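PDB 3VTG: high choriolytic enzyme 1 from Oryzias latipes, which breaks down the inner layer of the fish egg envelope at hatching, as a zinc-dependent endopeptidase of the astacin family. Local coordinates for residues S27-G32 against I86-C91; M42-G47 against I96-L101; D61-V66 against G80-S85. All coordinates share one frame; numbering follows the deposited sequence.

Contact 1: residues S27-G32 against I86-C91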
# COMPACT_ATOMS: atom_id res chain seq x y z
N SER A 27 -0.57 5.29 -18.31
CA SER A 27 -1.14 6.36 -19.13
C SER A 27 -0.12 7.04 -20.04
O SER A 27 1.02 7.29 -19.63
CB SER A 27 -1.79 7.42 -18.23
OG SER A 27 -2.18 8.57 -18.97
N SER A 28 -0.54 7.33 -21.27
CA SER A 28 0.28 8.05 -22.24
C SER A 28 0.67 9.46 -21.78
O SER A 28 1.57 10.08 -22.34
CB SER A 28 -0.43 8.12 -23.60
OG SER A 28 -1.53 9.01 -23.55
N GLU A 29 -0.01 9.97 -20.74
CA GLU A 29 0.32 11.27 -20.17
C GLU A 29 1.75 11.31 -19.62
O GLU A 29 2.42 12.34 -19.69
CB GLU A 29 -0.68 11.66 -19.07
CG GLU A 29 -0.47 13.07 -18.52
CD GLU A 29 -1.41 13.46 -17.40
OE1 GLU A 29 -2.30 12.65 -17.05
OE2 GLU A 29 -1.27 14.58 -16.88
N TYR A 30 2.20 10.19 -19.07
CA TYR A 30 3.53 10.11 -18.47
C TYR A 30 4.63 10.12 -19.53
O TYR A 30 4.52 9.46 -20.56
CB TYR A 30 3.66 8.85 -17.62
CG TYR A 30 2.75 8.78 -16.42
CD1 TYR A 30 3.00 9.52 -15.27
CD2 TYR A 30 1.64 7.92 -16.42
CE1 TYR A 30 2.18 9.44 -14.16
CE2 TYR A 30 0.81 7.83 -15.31
CZ TYR A 30 1.08 8.58 -14.19
OH TYR A 30 0.26 8.48 -13.09
N SER A 31 5.70 10.87 -19.25
CA SER A 31 6.90 10.85 -20.08
C SER A 31 7.62 9.51 -19.91
O SER A 31 7.34 8.76 -18.98
CB SER A 31 7.85 11.99 -19.68
OG SER A 31 8.31 11.83 -18.35
N GLY A 32 8.57 9.24 -20.81
CA GLY A 32 9.39 8.03 -20.72
C GLY A 32 10.10 7.89 -19.38
O GLY A 32 10.19 6.80 -18.83
N ILE A 86 -1.00 7.79 -9.62
CA ILE A 86 0.28 8.38 -9.25
C ILE A 86 0.27 9.79 -9.84
O ILE A 86 0.63 10.00 -11.00
CB ILE A 86 1.48 7.55 -9.78
CG1 ILE A 86 1.47 6.13 -9.19
CG2 ILE A 86 2.82 8.24 -9.50
CD1 ILE A 86 1.59 6.06 -7.67
N ASN A 87 -0.21 10.76 -9.06
CA ASN A 87 -0.20 12.14 -9.51
C ASN A 87 1.23 12.57 -9.84
O ASN A 87 2.14 12.36 -9.04
CB ASN A 87 -0.81 13.09 -8.48
CG ASN A 87 -0.86 14.52 -8.96
OD1 ASN A 87 0.07 15.30 -8.73
ND2 ASN A 87 -1.93 14.88 -9.67
N ARG A 88 1.41 13.16 -11.02
CA ARG A 88 2.73 13.55 -11.51
C ARG A 88 3.45 14.55 -10.61
O ARG A 88 4.68 14.58 -10.56
CB ARG A 88 2.63 14.12 -12.92
CG ARG A 88 2.10 13.16 -13.96
CD ARG A 88 1.92 13.87 -15.28
NE ARG A 88 3.18 13.96 -16.02
CZ ARG A 88 3.35 14.67 -17.13
NH1 ARG A 88 2.35 15.37 -17.65
NH2 ARG A 88 4.53 14.67 -17.73
N GLY A 89 2.67 15.37 -9.91
CA GLY A 89 3.22 16.43 -9.07
C GLY A 89 3.61 16.01 -7.67
O GLY A 89 4.56 16.56 -7.09
N GLY A 90 2.90 15.03 -7.10
CA GLY A 90 3.11 14.68 -5.70
C GLY A 90 3.43 13.23 -5.37
O GLY A 90 3.67 12.91 -4.20
N CYS A 91 3.44 12.36 -6.37
CA CYS A 91 3.52 10.92 -6.11
C CYS A 91 4.66 10.19 -6.82
O CYS A 91 4.83 8.98 -6.62
CB CYS A 91 2.20 10.24 -6.47
SG CYS A 91 0.72 11.02 -5.81
O HOH W 1 5.10 14.14 -20.97

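Contact 2: residues M42-G47 against I96-L101. With ZN (zinc ion), chain B.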
# COMPACT_ATOMS: atom_id res chain seq x y z
N MET A 42 8.22 -0.95 -9.36
CA MET A 42 7.67 -2.30 -9.53
C MET A 42 8.73 -3.37 -9.35
O MET A 42 8.44 -4.46 -8.83
CB MET A 42 7.02 -2.44 -10.90
CG MET A 42 5.72 -1.68 -11.03
SD MET A 42 5.17 -1.61 -12.74
CE MET A 42 3.51 -0.99 -12.49
N ARG A 43 9.96 -3.07 -9.76
CA ARG A 43 11.07 -4.02 -9.64
C ARG A 43 11.43 -4.34 -8.20
O ARG A 43 12.03 -5.38 -7.93
CB ARG A 43 12.30 -3.53 -10.40
CG ARG A 43 12.23 -3.75 -11.90
CD ARG A 43 13.60 -3.62 -12.57
NE ARG A 43 14.19 -2.30 -12.40
CZ ARG A 43 13.90 -1.23 -13.15
NH1 ARG A 43 13.01 -1.31 -14.13
NH2 ARG A 43 14.51 -0.08 -12.91
N ALA A 44 11.05 -3.47 -7.27
CA ALA A 44 11.32 -3.67 -5.84
C ALA A 44 10.68 -4.94 -5.29
O ALA A 44 11.08 -5.44 -4.23
CB ALA A 44 10.88 -2.45 -5.04
N PHE A 45 9.69 -5.46 -6.00
CA PHE A 45 8.98 -6.67 -5.59
C PHE A 45 9.68 -7.95 -6.05
O PHE A 45 9.39 -9.03 -5.53
CB PHE A 45 7.53 -6.62 -6.10
CG PHE A 45 6.69 -5.57 -5.43
CD1 PHE A 45 6.73 -4.24 -5.86
CD2 PHE A 45 5.85 -5.91 -4.38
CE1 PHE A 45 5.96 -3.28 -5.24
CE2 PHE A 45 5.07 -4.94 -3.76
CZ PHE A 45 5.12 -3.63 -4.18
N ASN A 46 10.60 -7.83 -7.00
CA ASN A 46 11.19 -9.00 -7.67
C ASN A 46 12.15 -9.84 -6.83
O ASN A 46 12.15 -11.07 -6.93
CB ASN A 46 11.88 -8.59 -8.97
CG ASN A 46 10.90 -8.07 -10.01
OD1 ASN A 46 9.69 -8.24 -9.89
ND2 ASN A 46 11.43 -7.43 -11.05
N GLY A 47 12.98 -9.18 -6.03
CA GLY A 47 14.05 -9.85 -5.30
C GLY A 47 13.62 -10.80 -4.20
O GLY A 47 14.23 -11.86 -4.02
N ILE A 96 6.49 5.83 -2.48
CA ILE A 96 5.06 6.11 -2.61
C ILE A 96 4.41 5.16 -3.62
O ILE A 96 3.32 4.61 -3.36
CB ILE A 96 4.80 7.59 -3.00
CG1 ILE A 96 5.16 8.51 -1.82
CG2 ILE A 96 3.35 7.81 -3.42
CD1 ILE A 96 5.08 9.99 -2.12
N ILE A 97 5.08 4.93 -4.75
CA ILE A 97 4.56 4.02 -5.76
C ILE A 97 4.47 2.59 -5.20
O ILE A 97 3.45 1.92 -5.39
CB ILE A 97 5.38 4.07 -7.07
CG1 ILE A 97 5.33 5.48 -7.68
CG2 ILE A 97 4.86 3.04 -8.07
CD1 ILE A 97 6.49 5.80 -8.60
N GLN A 98 5.50 2.16 -4.47
CA GLN A 98 5.49 0.85 -3.81
C GLN A 98 4.33 0.71 -2.82
O GLN A 98 3.68 -0.33 -2.75
CB GLN A 98 6.82 0.59 -3.11
CG GLN A 98 8.01 0.43 -4.04
CD GLN A 98 9.31 0.30 -3.28
OE1 GLN A 98 9.43 -0.53 -2.38
NE2 GLN A 98 10.28 1.13 -3.62
N HIS A 99 4.10 1.78 -2.05
CA HIS A 99 2.97 1.87 -1.12
C HIS A 99 1.67 1.62 -1.86
O HIS A 99 0.85 0.80 -1.43
CB HIS A 99 3.01 3.24 -0.44
CG HIS A 99 1.81 3.55 0.43
ND1 HIS A 99 1.88 3.59 1.78
CD2 HIS A 99 0.50 3.89 0.09
CE1 HIS A 99 0.67 3.92 2.28
NE2 HIS A 99 -0.17 4.10 1.25
N GLU A 100 1.47 2.30 -2.98
CA GLU A 100 0.25 2.14 -3.78
C GLU A 100 0.10 0.73 -4.36
O GLU A 100 -1.00 0.16 -4.35
CB GLU A 100 0.15 3.19 -4.89
CG GLU A 100 0.08 4.63 -4.40
CD GLU A 100 -1.00 4.87 -3.35
OE1 GLU A 100 -2.02 4.16 -3.34
OE2 GLU A 100 -0.81 5.79 -2.53
N LEU A 101 1.20 0.18 -4.85
CA LEU A 101 1.20 -1.18 -5.37
C LEU A 101 0.83 -2.20 -4.28
O LEU A 101 0.16 -3.19 -4.56
CB LEU A 101 2.54 -1.52 -6.03
CG LEU A 101 2.87 -0.74 -7.32
CD1 LEU A 101 4.34 -0.88 -7.65
CD2 LEU A 101 2.01 -1.19 -8.49
ZN ZN B . -2.20 4.49 1.28
O HOH W 2 -2.67 5.42 -0.58
O HOH W 3 -1.72 6.70 1.76

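Contact 3: residues D61-V66 against G80-S85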
# COMPACT_ATOMS: atom_id res chain seq x y z
N ASP A 61 -8.05 -8.75 -16.12
CA ASP A 61 -7.77 -8.02 -14.88
C ASP A 61 -6.43 -7.32 -14.99
O ASP A 61 -5.41 -7.96 -15.22
CB ASP A 61 -7.75 -8.96 -13.67
CG ASP A 61 -9.00 -9.80 -13.55
OD1 ASP A 61 -10.12 -9.25 -13.59
OD2 ASP A 61 -8.86 -11.03 -13.38
N PHE A 62 -6.43 -6.00 -14.82
CA PHE A 62 -5.19 -5.23 -14.94
C PHE A 62 -5.26 -3.90 -14.21
O PHE A 62 -6.34 -3.38 -13.95
CB PHE A 62 -4.81 -5.02 -16.42
CG PHE A 62 -5.71 -4.08 -17.17
CD1 PHE A 62 -5.32 -2.76 -17.39
CD2 PHE A 62 -6.94 -4.51 -17.67
CE1 PHE A 62 -6.14 -1.89 -18.09
CE2 PHE A 62 -7.76 -3.63 -18.36
CZ PHE A 62 -7.36 -2.33 -18.57
N ILE A 63 -4.08 -3.37 -13.90
CA ILE A 63 -3.96 -2.06 -13.26
C ILE A 63 -3.73 -0.99 -14.33
O ILE A 63 -2.86 -1.13 -15.19
CB ILE A 63 -2.82 -2.05 -12.23
CG1 ILE A 63 -3.09 -3.07 -11.11
CG2 ILE A 63 -2.63 -0.65 -11.65
CD1 ILE A 63 -1.94 -3.25 -10.14
N SER A 64 -4.52 0.08 -14.25
CA SER A 64 -4.34 1.23 -15.12
C SER A 64 -3.76 2.38 -14.29
O SER A 64 -4.45 2.95 -13.45
CB SER A 64 -5.68 1.63 -15.73
OG SER A 64 -5.54 2.78 -16.55
N VAL A 65 -2.49 2.69 -14.54
CA VAL A 65 -1.80 3.76 -13.81
C VAL A 65 -2.09 5.11 -14.47
O VAL A 65 -1.78 5.31 -15.65
CB VAL A 65 -0.28 3.51 -13.70
CG1 VAL A 65 0.37 4.57 -12.82
CG2 VAL A 65 0.01 2.12 -13.16
N VAL A 66 -2.69 6.01 -13.70
CA VAL A 66 -3.15 7.30 -14.22
C VAL A 66 -2.73 8.43 -13.29
O VAL A 66 -2.54 8.21 -12.09
CB VAL A 66 -4.69 7.33 -14.41
CG1 VAL A 66 -5.11 6.45 -15.58
CG2 VAL A 66 -5.41 6.91 -13.13
N GLY A 80 -11.31 -6.72 -13.86
CA GLY A 80 -11.21 -5.84 -15.02
C GLY A 80 -10.21 -4.72 -14.81
O GLY A 80 -9.21 -4.89 -14.13
N GLN A 81 -10.50 -3.58 -15.42
CA GLN A 81 -9.65 -2.41 -15.29
C GLN A 81 -9.82 -1.79 -13.92
O GLN A 81 -10.94 -1.44 -13.53
CB GLN A 81 -10.02 -1.38 -16.37
CG GLN A 81 -9.15 -0.14 -16.40
CD GLN A 81 -9.37 0.69 -17.65
OE1 GLN A 81 -10.15 0.32 -18.53
NE2 GLN A 81 -8.67 1.81 -17.74
N GLN A 82 -8.73 -1.69 -13.17
CA GLN A 82 -8.74 -0.95 -11.91
C GLN A 82 -7.66 0.12 -11.92
O GLN A 82 -6.53 -0.12 -12.36
CB GLN A 82 -8.59 -1.88 -10.70
CG GLN A 82 -7.24 -2.54 -10.53
CD GLN A 82 -7.25 -3.55 -9.40
OE1 GLN A 82 -7.84 -4.62 -9.52
NE2 GLN A 82 -6.60 -3.21 -8.30
N GLU A 83 -8.03 1.31 -11.45
CA GLU A 83 -7.12 2.44 -11.51
C GLU A 83 -6.21 2.54 -10.29
O GLU A 83 -6.57 2.15 -9.18
CB GLU A 83 -7.88 3.75 -11.75
CG GLU A 83 -8.42 3.87 -13.17
CD GLU A 83 -8.95 5.24 -13.54
OE1 GLU A 83 -9.24 6.06 -12.64
OE2 GLU A 83 -9.10 5.51 -14.75
N LEU A 84 -5.00 3.03 -10.55
CA LEU A 84 -4.04 3.36 -9.51
C LEU A 84 -3.51 4.73 -9.89
O LEU A 84 -2.96 4.91 -10.99
CB LEU A 84 -2.92 2.32 -9.45
CG LEU A 84 -1.88 2.40 -8.33
CD1 LEU A 84 -1.23 1.04 -8.10
CD2 LEU A 84 -0.82 3.45 -8.61
N SER A 85 -3.68 5.70 -9.00
CA SER A 85 -3.27 7.06 -9.28
C SER A 85 -1.89 7.38 -8.72
O SER A 85 -1.64 7.24 -7.52
CB SER A 85 -4.28 8.07 -8.75
OG SER A 85 -3.90 9.39 -9.08
O HOH W 4 -7.93 4.08 -16.73

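Contact 1: residues S27-G32 against I86-C91
Tyr30 OH donates a short hydrogen bond, 2.6 Å, to the backbone O of Ile86, just where strand 81-86 runs into its loop. The hydroxyl approaches the carbonyl at a C=O...donor angle of 128°, tilted 28° from its plane, and Ile86 O lies at the edge of the Tyr30 ring, near the ring plane. Two loops of the astacin-type protease domain are joined here: the 27-32 connection, a type I beta turn followed by the Ser31 N-cap of helix 32-43, and the turn after strand 81-86, where Asn87 forms an Asx turn with Gly89 N. Arg88 reaches back across from that second loop. Its link to Glu29 is a long salt bridge, with Glu29 OE2 3.8 Å from Arg88 NH1; the main charge partner of the guanidinium is Glu34, which binds NE and whose carboxylate also holds Ser31 OG. The Tyr30 and Arg88 side chains run alongside one another in opposite senses, with Arg88 CG 3.7 Å from Tyr30 CE1. Over the centre of one guanidinium face sits the carbonyl oxygen of Glu29, 3.6 Å from Arg88 CZ.

Contact 2: residues M42-G47 against I96-L101
Leu101 CD1 fits between two side chains of the 42-47 segment, 3.7 Å from Met42 CG and 3.8 Å from Phe45 CE1. This is the tight part of the contact, buried and wholly apolar. Met42 crosses Leu101 at about a right angle and meets its CD1 with CG, while the extended methionine chain carries the sulfur onward. In Phe45, chi1 of -68° sets CG beside the backbone N, anti to the carbonyl carbon; at the far end of the ring, CZ packs 3.8 Å from Leu101 CB. The backbone O of Gln98 lies at the edge of that ring, near its plane, 3.9 Å from Phe45 CZ, and Asn102 ND2 is its hydrogen-bond partner. An alanine in place of Phe45 would probably open a gap beside Leu101 CB and CD1 and take away the ring that packs edge-to-face with Phe53. Helix 94-105 is the active-site helix of the astacin HExxH zinc motif, and the packing falls on its side away from the metal. On the metal side, His99 NE2 binds the zinc ion at 2.1 Å, with His103, His109 and two waters completing the site; Glu100, the predicted catalytic residue, accepts a hydrogen bond from one of those waters through OE2, at 2.7 Å. Toward Ala44, which is partly exposed, the contact is thinner and nearer solvent. Ala44 CB rests against the amide of Gln98, 3.6 Å from Gln98 OE1, in a van der Waals touch; NE2 of the same amide is hydrogen-bonded to Ser94 OG on the same helix. The backbone O of Phe45 accepts from Thr49 OG1.

Contact 3: residues D61-V66 against G80-S85
Phe62 N bonds to Gly80 O at the start of a run of backbone hydrogen bonds that joins strands 62-66 and 81-85 in parallel register, Phe62 facing Gln81 and Val66 facing Ser85. Phe62 O accepts from Gln82 N. Ser64 N bonds to Gln82 O at 2.8 Å, and Ser64 O accepts from Leu84 N. Val66 N continues the series on Leu84 O, and Ile86 N probably carries it one step further on Val66 O. The strand axes make an angle of 36°. CA-H...O contacts lie between these bonds, among them Ile63 CA to Gln82 O at 3.3 Å.

Side-chain polar links frame the pair. At its start Asp61 OD1 accepts from Gly80 N at 2.8 Å through its anti lone pair, while OD2 pairs with Arg77. Further along, one water spans Ser64 OG and Glu83 OE2, 2.7 Å from each, and Glu83 OE1 also carries a salt bridge to Lys68.

The aromatic ring and the apolar side chains make up the rest. A chi1 of 70° puts Phe62 CG between the backbone N and the carbonyl carbon; the ring beyond it takes Gln81 CA over one face as a CH-pi contact, 4.1 Å from the centroid. Phe62 CZ meets Gln81 CG at 3.6 Å, and Arg56 adds a cation-pi partner. On the face that carries Ile63, Val65, Gln82 and Leu84, Ile63 CG2 touches Leu84 CB at 3.7 Å.

This pair lies inside the mixed sheet of the astacin domain: strand 20-26 flanks 62-66, strand 71-73 flanks 81-86, and helix 94-105 covers the Ile63 and Leu84 face through Ala104, Glu100 and Leu101.

Overall arrangement
From the N terminus, the chain leaves strand 20-26 through 27-32, enters helix 32-43 and runs off its end at 42-47. After strand 51-55 it lays down 61-66, and 80-85 returns beside it, so contact 3 closes the shortest loop. The next residues, 86-91, reach back to 27-32 in contact 1, and 96-101 on the zinc helix reaches 42-47 in contact 2. Contacts 1 and 2 therefore cross, and contact 3 nests within both. Contacts 1 and 3 meet at the sheet's end, where Ser27 N and Ile86 N approach Val65 O and Val66 O; contacts 2 and 3 meet where the sheet backs on to the zinc helix.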